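Local atomic coordinates of protein-S-isoprenylcysteine O-methyltransferase (Tribolium castaneum, PDB entry 5V7P), a protein that catalyses the S-adenosyl-L-methionine-dependent methyl esterification of isoprenylated C-terminal cysteine residues in the endoplasmic reticulum membrane. Residues V140-E145 with G151-H156; T222-I225 with C231-A234. One frame throughout, in Å; residues are numbered along the deposited sequence.

Contact 1: V140-E145 with G151-H156. With MPG ([(Z)-octadec-9-enyl] (2R)-2,3-bis(oxidanyl)propanoate), chain S; D10 (decane), chain I.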
loop_
_atom_site.group_PDB
_atom_site.type_symbol
_atom_site.label_atom_id
_atom_site.label_comp_id
_atom_site.label_asym_id
_atom_site.label_seq_id
_atom_site.Cartn_x
_atom_site.Cartn_y
_atom_site.Cartn_z
ATOM N N VAL A 140 15.998 -13.205 -2.502
ATOM C CA VAL A 140 16.954 -14.050 -3.206
ATOM C C VAL A 140 18.300 -13.346 -3.316
ATOM O O VAL A 140 19.356 -13.974 -3.174
ATOM C CB VAL A 140 16.408 -14.462 -4.588
ATOM C CG1 VAL A 140 15.014 -15.067 -4.455
ATOM C CG2 VAL A 140 16.394 -13.286 -5.550
ATOM N N GLU A 141 18.291 -12.032 -3.556
ATOM C CA GLU A 141 19.548 -11.294 -3.593
ATOM C C GLU A 141 20.296 -11.447 -2.278
ATOM O O GLU A 141 21.494 -11.757 -2.263
ATOM C CB GLU A 141 19.305 -9.813 -3.890
ATOM C CG GLU A 141 20.604 -9.006 -3.921
ATOM C CD GLU A 141 20.402 -7.522 -4.130
ATOM O OE1 GLU A 141 19.258 -7.100 -4.392
ATOM O OE2 GLU A 141 21.396 -6.777 -4.025
ATOM N N PHE A 142 19.604 -11.232 -1.158
ATOM C CA PHE A 142 20.254 -11.338 0.142
ATOM C C PHE A 142 20.921 -12.697 0.309
ATOM O O PHE A 142 22.120 -12.781 0.599
ATOM C CB PHE A 142 19.241 -11.097 1.262
ATOM C CG PHE A 142 19.826 -11.233 2.642
ATOM C CD1 PHE A 142 20.421 -10.149 3.266
ATOM C CD2 PHE A 142 19.789 -12.447 3.311
ATOM C CE1 PHE A 142 20.967 -10.271 4.531
ATOM C CE2 PHE A 142 20.332 -12.574 4.576
ATOM C CZ PHE A 142 20.921 -11.485 5.187
ATOM N N PHE A 143 20.164 -13.777 0.105
ATOM C CA PHE A 143 20.678 -15.108 0.404
ATOM C C PHE A 143 21.687 -15.590 -0.632
ATOM O O PHE A 143 22.606 -16.338 -0.285
ATOM C CB PHE A 143 19.519 -16.098 0.529
ATOM C CG PHE A 143 18.731 -15.927 1.793
ATOM C CD1 PHE A 143 19.251 -16.347 3.005
ATOM C CD2 PHE A 143 17.485 -15.326 1.775
ATOM C CE1 PHE A 143 18.538 -16.180 4.174
ATOM C CE2 PHE A 143 16.766 -15.157 2.940
ATOM C CZ PHE A 143 17.295 -15.584 4.143
ATOM N N ILE A 144 21.544 -15.182 -1.893
ATOM C CA ILE A 144 22.593 -15.454 -2.872
ATOM C C ILE A 144 23.847 -14.664 -2.523
ATOM O O ILE A 144 24.964 -15.195 -2.546
ATOM C CB ILE A 144 22.100 -15.140 -4.298
ATOM C CG1 ILE A 144 21.046 -16.168 -4.722
ATOM C CG2 ILE A 144 23.268 -15.129 -5.292
ATOM C CD1 ILE A 144 20.453 -15.938 -6.109
ATOM N N GLU A 145 23.682 -13.383 -2.185
ATOM C CA GLU A 145 24.830 -12.556 -1.829
ATOM C C GLU A 145 25.437 -12.990 -0.501
ATOM O O GLU A 145 26.658 -12.921 -0.322
ATOM C CB GLU A 145 24.424 -11.085 -1.770
ATOM C CG GLU A 145 24.228 -10.443 -3.133
ATOM C CD GLU A 145 23.714 -9.023 -3.036
ATOM O OE1 GLU A 145 23.313 -8.609 -1.928
ATOM O OE2 GLU A 145 23.707 -8.320 -4.067
ATOM N N GLY A 151 30.718 -11.592 4.045
ATOM C CA GLY A 151 31.208 -10.372 4.665
ATOM C C GLY A 151 30.353 -9.164 4.348
ATOM O O GLY A 151 30.308 -8.208 5.128
ATOM N N LEU A 152 29.662 -9.186 3.206
ATOM C CA LEU A 152 28.803 -8.067 2.835
ATOM C C LEU A 152 27.690 -7.865 3.855
ATOM O O LEU A 152 27.397 -6.730 4.248
ATOM C CB LEU A 152 28.218 -8.302 1.441
ATOM C CG LEU A 152 27.242 -7.249 0.905
ATOM C CD1 LEU A 152 27.948 -5.928 0.661
ATOM C CD2 LEU A 152 26.577 -7.745 -0.365
ATOM N N LYS A 153 27.058 -8.951 4.295
ATOM C CA LYS A 153 25.963 -8.865 5.252
ATOM C C LYS A 153 26.444 -8.780 6.694
ATOM O O LYS A 153 25.614 -8.639 7.600
ATOM C CB LYS A 153 25.031 -10.070 5.093
ATOM C CG LYS A 153 24.635 -10.368 3.652
ATOM C CD LYS A 153 23.986 -9.168 2.971
ATOM C CE LYS A 153 23.505 -9.528 1.575
ATOM N NZ LYS A 153 22.908 -8.369 0.864
ATOM N N GLU A 154 27.752 -8.864 6.929
ATOM C CA GLU A 154 28.321 -8.716 8.260
ATOM C C GLU A 154 28.709 -7.277 8.573
ATOM O O GLU A 154 29.334 -7.026 9.607
ATOM C CB GLU A 154 29.540 -9.629 8.411
ATOM C CG GLU A 154 29.192 -11.106 8.542
ATOM C CD GLU A 154 30.404 -12.007 8.408
ATOM O OE1 GLU A 154 30.474 -12.765 7.419
ATOM O OE2 GLU A 154 31.290 -11.952 9.287
ATOM N N ILE A 155 28.352 -6.333 7.707
ATOM C CA ILE A 155 28.634 -4.907 7.951
ATOM C C ILE A 155 27.414 -4.362 8.684
ATOM O O ILE A 155 26.544 -3.692 8.122
ATOM C CB ILE A 155 28.936 -4.148 6.654
ATOM C CG1 ILE A 155 30.027 -4.872 5.853
ATOM C CG2 ILE A 155 29.364 -2.722 6.974
ATOM C CD1 ILE A 155 30.229 -4.328 4.453
ATOM N N HIS A 156 27.356 -4.649 9.986
ATOM C CA HIS A 156 26.145 -4.383 10.754
ATOM C C HIS A 156 25.868 -2.891 10.905
ATOM O O HIS A 156 24.700 -2.489 10.971
ATOM C CB HIS A 156 26.247 -5.049 12.126
ATOM C CG HIS A 156 26.102 -6.540 12.084
ATOM N ND1 HIS A 156 25.999 -7.244 10.903
ATOM C CD2 HIS A 156 26.039 -7.460 13.076
ATOM C CE1 HIS A 156 25.881 -8.533 11.170
ATOM N NE2 HIS A 156 25.903 -8.691 12.482
HETATM C C2 MPG S . 20.904 -7.446 18.660
HETATM C C3 MPG S . 19.499 -7.486 18.063
HETATM C C4 MPG S . 18.484 -6.946 19.069
HETATM C C5 MPG S . 18.434 -5.424 18.982
HETATM C C6 MPG S . 17.593 -5.004 17.775
HETATM C C7 MPG S . 17.494 -3.479 17.690
HETATM C C8 MPG S . 18.860 -2.820 17.501
HETATM C C9 MPG S . 19.531 -3.369 16.242
HETATM C C10 MPG S . 20.783 -3.098 15.941
HETATM C C11 MPG S . 21.675 -2.220 16.816
HETATM C C12 MPG S . 22.570 -3.108 17.677
HETATM C C13 MPG S . 23.104 -2.298 18.857
HETATM C C14 MPG S . 23.808 -1.042 18.341
HETATM O O1 MPG S . 21.643 -7.357 16.385
HETATM C C1 MPG S . 21.917 -7.942 17.627
HETATM C CXD MPG S . 21.962 -7.597 13.880
HETATM O O2 MPG S . 22.818 -8.272 13.000
HETATM C C21 MPG S . 22.012 -6.095 13.601
HETATM O O3 MPG S . 23.255 -5.762 13.045
HETATM O O4 MPG S . 23.362 -8.520 15.537
HETATM C CX3 MPG S . 22.393 -7.871 15.321
HETATM C C3 D10 I . 9.721 -17.836 -0.893
HETATM C C4 D10 I . 11.066 -17.858 -1.616
HETATM C C5 D10 I . 12.172 -17.391 -0.672
HETATM C C6 D10 I . 13.513 -17.421 -1.403
HETATM C C7 D10 I . 14.623 -16.968 -0.457
HETATM C C8 D10 I . 15.980 -17.203 -1.116
#
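Across residues 140-145 and 151-156 the backbones come nearest where the CA atoms of Glu145 and Leu152 lie 7.6 Å apart and those of Phe142 and Lys153 8.1 Å, leaving the contact to side chains. Lys153 makes the largest contribution. Bent at its second torsion (chi2 -56°) and extended beyond, its chain passes the Phe142 ring obliquely, with Lys153 CD 3.6 Å from Phe142 CE1 and Lys153 CE 3.6 Å from Phe142 CD1. The ammonium then closes a salt bridge, Lys153 NZ donating to Glu145 OE1 at 2.8 Å and meeting it nearly along its C-O axis. Leu152 adds an apolar flank, its CD2 3.7 Å from Glu145 OE1. One turn back, Glu141 OE2 stands 2.8 Å from Glu145 OE2, so one of these acids probably holds a proton. The same ammonium is hydrogen-bonded to the carbonyls of Leu226 and Ile227 and to Asn228 OD1, so it is held by three neutral oxygens besides the carboxylate. The contact thus ties the predicted lumenal end of transmembrane helix 129-148 to the short, weakly bonded helix 150-153, with Phe142 resting on Phe92 and Ile91 of helix 90-113 and Lys153 reaching the turn after helix 210-225.

Contact 2: T222-I225 with C231-A234. With MPG ([(Z)-octadec-9-enyl] (2R)-2,3-bis(oxidanyl)propanoate), chain B.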
loop_
_atom_site.group_PDB
_atom_site.type_symbol
_atom_site.label_atom_id
_atom_site.label_comp_id
_atom_site.label_asym_id
_atom_site.label_seq_id
_atom_site.Cartn_x
_atom_site.Cartn_y
_atom_site.Cartn_z
ATOM N N THR A 222 14.462 -0.463 4.090
ATOM C CA THR A 222 14.411 -1.917 4.211
ATOM C C THR A 222 15.566 -2.570 3.463
ATOM O O THR A 222 16.161 -3.539 3.946
ATOM C CB THR A 222 13.077 -2.454 3.688
ATOM O OG1 THR A 222 12.948 -2.159 2.294
ATOM C CG2 THR A 222 11.906 -1.845 4.454
ATOM N N GLN A 223 15.899 -2.049 2.282
ATOM C CA GLN A 223 16.988 -2.613 1.496
ATOM C C GLN A 223 18.357 -2.177 1.992
ATOM O O GLN A 223 19.346 -2.867 1.723
ATOM C CB GLN A 223 16.812 -2.234 0.023
ATOM C CG GLN A 223 15.507 -2.738 -0.567
ATOM C CD GLN A 223 15.292 -4.213 -0.295
ATOM O OE1 GLN A 223 16.086 -5.052 -0.715
ATOM N NE2 GLN A 223 14.230 -4.534 0.436
ATOM N N ILE A 224 18.440 -1.057 2.708
ATOM C CA ILE A 224 19.681 -0.728 3.398
ATOM C C ILE A 224 19.899 -1.686 4.560
ATOM O O ILE A 224 21.029 -2.113 4.831
ATOM C CB ILE A 224 19.671 0.741 3.862
ATOM C CG1 ILE A 224 19.516 1.667 2.649
ATOM C CG2 ILE A 224 20.949 1.061 4.641
ATOM C CD1 ILE A 224 19.503 3.150 2.974
ATOM N N ILE A 225 18.822 -2.048 5.262
ATOM C CA ILE A 225 18.926 -3.078 6.292
ATOM C C ILE A 225 19.576 -4.321 5.705
ATOM O O ILE A 225 20.568 -4.836 6.232
ATOM C CB ILE A 225 17.539 -3.396 6.884
ATOM C CG1 ILE A 225 16.939 -2.144 7.528
ATOM C CG2 ILE A 225 17.634 -4.536 7.903
ATOM C CD1 ILE A 225 15.523 -2.323 8.045
ATOM N N CYS A 231 18.908 -3.959 -4.988
ATOM C CA CYS A 231 17.534 -3.571 -4.689
ATOM C C CYS A 231 17.424 -2.128 -4.217
ATOM O O CYS A 231 16.371 -1.507 -4.399
ATOM C CB CYS A 231 16.941 -4.505 -3.634
ATOM S SG CYS A 231 16.258 -6.043 -4.306
ATOM N N ILE A 232 18.475 -1.581 -3.613
ATOM C CA ILE A 232 18.423 -0.228 -3.067
ATOM C C ILE A 232 18.077 0.746 -4.187
ATOM O O ILE A 232 17.080 1.475 -4.071
ATOM C CB ILE A 232 19.736 0.149 -2.358
ATOM C CG1 ILE A 232 19.796 -0.516 -0.982
ATOM C CG2 ILE A 232 19.871 1.672 -2.215
ATOM C CD1 ILE A 232 21.152 -0.405 -0.290
ATOM N N PRO A 233 18.836 0.800 -5.286
ATOM C CA PRO A 233 18.451 1.729 -6.360
ATOM C C PRO A 233 17.136 1.359 -7.021
ATOM O O PRO A 233 16.339 2.246 -7.349
ATOM C CB PRO A 233 19.628 1.644 -7.343
ATOM C CG PRO A 233 20.727 0.972 -6.593
ATOM C CD PRO A 233 20.054 0.055 -5.640
ATOM N N ALA A 234 16.891 0.066 -7.237
ATOM C CA ALA A 234 15.642 -0.364 -7.857
ATOM C C ALA A 234 14.445 0.050 -7.010
ATOM O O ALA A 234 13.458 0.586 -7.527
ATOM C CB ALA A 234 15.659 -1.878 -8.066
HETATM C C2 MPG B . 9.113 -3.073 -3.497
HETATM C C3 MPG B . 9.595 -1.651 -3.237
HETATM C C4 MPG B . 8.437 -0.658 -3.268
HETATM C C5 MPG B . 8.915 0.675 -2.737
HETATM C C6 MPG B . 7.811 1.703 -2.916
HETATM C C7 MPG B . 6.573 1.394 -2.078
HETATM C C8 MPG B . 5.367 1.795 -2.908
HETATM C C9 MPG B . 4.150 1.901 -1.993
HETATM C C10 MPG B . 3.122 1.086 -2.056
HETATM C C11 MPG B . 3.017 -0.067 -3.056
HETATM C C12 MPG B . 2.187 -1.185 -2.446
HETATM C C13 MPG B . 0.727 -0.763 -2.326
HETATM C C14 MPG B . 0.066 -1.643 -1.276
HETATM C C15 MPG B . -1.447 -1.435 -1.294
HETATM C C16 MPG B . -2.165 -2.778 -1.398
HETATM O O1 MPG B . 8.938 -4.114 -1.371
HETATM C C1 MPG B . 8.174 -3.571 -2.399
HETATM C CXD MPG B . 9.375 -4.127 1.099
HETATM O O2 MPG B . 10.301 -3.368 1.822
HETATM C C21 MPG B . 9.998 -5.491 0.764
HETATM O O3 MPG B . 11.364 -5.482 1.066
HETATM O O4 MPG B . 8.767 -2.226 -0.150
HETATM C CX3 MPG B . 9.001 -3.389 -0.179
#
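Gln223 and Ile232 form the apolar part of this contact, where the end of helix 210-225 meets the start of helix 231-258 and the CA atoms of these two residues lie 5.3 Å apart. Ile232 places its CG1 3.6 Å from Gln223 CB, and beyond it CD1 reaches Ile224 CG1 at 4.0 Å, the two isoleucines crossing at about a right angle. The polar part belongs to the Gln223 amide. Its chain bends at the second torsion (chi2 -50°), which lays the amide alongside Cys231, with Gln223 OE1 3.1 Å from Cys231 CB. That oxygen accepts a hydrogen bond from Asn228 in the intervening turn. On the other end of the amide, Gln223 NE2 donates to Thr222 OG1 at 3.3 Å, the hydroxyl lying 19° out of the amide plane. Thr222 OG1 is hydrogen-bonded in addition to the carbonyl of Ser219, one turn earlier. Bound lipid supplies the third kind of neighbour: O3 of the MPG molecule approaches Gln223 NE2 at 3.1 Å, and its O2 lies 2.9 Å from Thr222 OG1, while Tyr95 is hydrogen-bonded to the same lipid. The chemistry is therefore divided: hydrocarbon joins the two helices at Gln223 CB, Ile224 and Ile232, while the amide of Gln223, its two ends engaged differently, links the connection 226-230 to a polar patch that receives a lipid headgroup inside the membrane domain.

How the contacts relate
Contact 1 closes before contact 2 opens along the chain, and their centres lie 12 Å apart on the same side of the chain's centre. Each joins the end of one transmembrane helix to the start of the next helical segment: helix 129-148 to helix 150-153 in contact 1, helix 210-225 to helix 231-258 in contact 2. They touch directly, Glu141 OE1 packing 3.2 Å from Cys231 SG. The turn 226-230 connects them further, since Asn228 is a hydrogen-bond partner common to both contacts, and Glu141 accepts from the backbone N of Leu230. Two neighbouring, probably lumenal turns are thereby joined, away from the S-adenosyl-L-methionine site, which is probably cytoplasmic.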